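Local coordinates for protein mitogen (Streptococcus dysgalactiae, PDB 2J4X) that binds a zinc ion and, as a bacterial superantigen of the staphylococcal/streptococcal toxin family, probably acts as a toxin, at residues I128-N132 against K133-F137. Residues are numbered along the deposited sequence; the frame is centred on the assembly and turned at random.
Sequences ITFQN and KFVTF
Phe130 and Val135 face each other across a sharp corner in a continuous chain. Strand 128-132 ends at the corner, and the short strand 134-136 leaves it. The N-to-C directions of the two strands differ by 120°, and their axes come within 6.9 Å. They do not pair with each other. Strand 128-132 lies at the edge of the five-stranded sheet, beside strand 104-114. Strand 134-136 pairs instead with 193-195. Lys133, with helical backbone angles, makes the bend between two extended residues.

The side chains of Phe130 and Val135 both point into the angle of the corner and cross at about a right angle. Val135 CG1 is 3.7 Å from Phe130 CD2 and approaches the ring obliquely. Val135 CG2 lies 4.1 Å from Phe130 CE2, so both methyl groups lie to one side of the ring plane, near CD2 and CE2. Phe130 has CG anti to its carbonyl carbon (chi1 -55°), which turns the ring toward Val135. Val135 CG1 also packs 3.6 Å from Asn132 O. Asn132 CB rests 3.5 Å from Phe134 O. Lys133 points away from strand 128-132, although its CB still touches Asn132 C; its chain is bent only at the last torsion.

Helix 137-150 covers the pair through Ile140. Met196 touches both residues, and Arg143 makes a cation-pi contact with Phe130. Thr136 is the N-cap of this helix, its OG1 bonded to Glu139 N.

The corner thus carries the chain from the sheet of the beta-grasp domain into the helix packed on it. The side-chain contact of Phe130 with Val135 is apolar and buried, so the corner is filled by apolar packing, with no side-chain polar bond between its two arms.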
# COMPACT_ATOMS: atom_id res chain seq x y z
N ILE A 128 2.36 -12.41 3.99
CA ILE A 128 1.50 -11.27 4.33
C ILE A 128 0.11 -11.88 4.30
O ILE A 128 -0.28 -12.53 3.33
CB ILE A 128 1.54 -10.11 3.29
CG1 ILE A 128 2.96 -9.54 3.14
CG2 ILE A 128 0.62 -8.98 3.75
CD1 ILE A 128 3.08 -8.45 2.05
N THR A 129 -0.63 -11.66 5.37
CA THR A 129 -1.98 -12.19 5.48
C THR A 129 -3.08 -11.17 5.16
O THR A 129 -3.02 -10.02 5.62
CB THR A 129 -2.22 -12.79 6.90
OG1 THR A 129 -1.39 -13.95 7.09
CG2 THR A 129 -3.67 -13.19 7.08
N PHE A 130 -4.06 -11.60 4.35
CA PHE A 130 -5.23 -10.80 3.94
C PHE A 130 -6.52 -11.57 4.26
O PHE A 130 -6.56 -12.80 4.21
CB PHE A 130 -5.21 -10.48 2.45
CG PHE A 130 -3.96 -9.82 1.98
CD1 PHE A 130 -2.88 -10.58 1.56
CD2 PHE A 130 -3.85 -8.44 1.98
CE1 PHE A 130 -1.69 -9.97 1.13
CE2 PHE A 130 -2.67 -7.83 1.55
CZ PHE A 130 -1.60 -8.60 1.13
N GLN A 131 -7.59 -10.85 4.58
CA GLN A 131 -8.84 -11.51 4.89
C GLN A 131 -10.02 -11.10 3.99
O GLN A 131 -11.17 -11.48 4.28
CB GLN A 131 -9.19 -11.30 6.36
CG GLN A 131 -9.32 -9.88 6.76
CD GLN A 131 -9.41 -9.74 8.26
OE1 GLN A 131 -10.46 -9.97 8.86
NE2 GLN A 131 -8.29 -9.36 8.87
N ASN A 132 -9.73 -10.35 2.92
CA ASN A 132 -10.72 -9.92 1.92
C ASN A 132 -10.24 -10.32 0.53
O ASN A 132 -9.04 -10.30 0.26
CB ASN A 132 -10.93 -8.42 1.97
CG ASN A 132 -11.70 -8.01 3.19
OD1 ASN A 132 -12.83 -8.46 3.38
ND2 ASN A 132 -11.10 -7.16 4.03
N LYS A 133 -11.18 -10.67 -0.33
CA LYS A 133 -10.87 -11.10 -1.69
C LYS A 133 -10.27 -9.94 -2.47
O LYS A 133 -9.43 -10.12 -3.36
CB LYS A 133 -12.13 -11.59 -2.39
CG LYS A 133 -11.92 -12.10 -3.79
CD LYS A 133 -13.22 -12.63 -4.37
CE LYS A 133 -12.91 -13.67 -5.40
NZ LYS A 133 -12.12 -14.77 -4.78
N PHE A 134 -10.74 -8.74 -2.12
CA PHE A 134 -10.29 -7.51 -2.75
C PHE A 134 -9.55 -6.63 -1.77
O PHE A 134 -10.07 -6.31 -0.71
CB PHE A 134 -11.50 -6.76 -3.38
CG PHE A 134 -12.08 -7.47 -4.58
CD1 PHE A 134 -13.19 -8.31 -4.45
CD2 PHE A 134 -11.42 -7.42 -5.83
CE1 PHE A 134 -13.62 -9.11 -5.54
CE2 PHE A 134 -11.84 -8.22 -6.91
CZ PHE A 134 -12.94 -9.06 -6.76
N VAL A 135 -8.31 -6.31 -2.11
CA VAL A 135 -7.49 -5.43 -1.28
C VAL A 135 -6.84 -4.41 -2.22
O VAL A 135 -6.48 -4.74 -3.35
CB VAL A 135 -6.35 -6.20 -0.47
CG1 VAL A 135 -6.94 -7.42 0.24
CG2 VAL A 135 -5.20 -6.58 -1.37
N THR A 136 -6.72 -3.17 -1.76
CA THR A 136 -6.10 -2.16 -2.60
C THR A 136 -4.63 -2.53 -2.83
O THR A 136 -4.02 -3.21 -2.00
CB THR A 136 -6.11 -0.76 -1.93
OG1 THR A 136 -5.55 -0.85 -0.60
CG2 THR A 136 -7.51 -0.21 -1.89
N PHE A 137 -4.09 -2.11 -3.97
CA PHE A 137 -2.68 -2.32 -4.28
C PHE A 137 -1.87 -1.50 -3.25
O PHE A 137 -0.79 -1.93 -2.82
CB PHE A 137 -2.37 -1.83 -5.70
CG PHE A 137 -0.89 -1.73 -5.99
CD1 PHE A 137 -0.12 -2.87 -6.17
CD2 PHE A 137 -0.26 -0.48 -6.03
CE1 PHE A 137 1.24 -2.76 -6.37
CE2 PHE A 137 1.11 -0.38 -6.24
CZ PHE A 137 1.86 -1.52 -6.41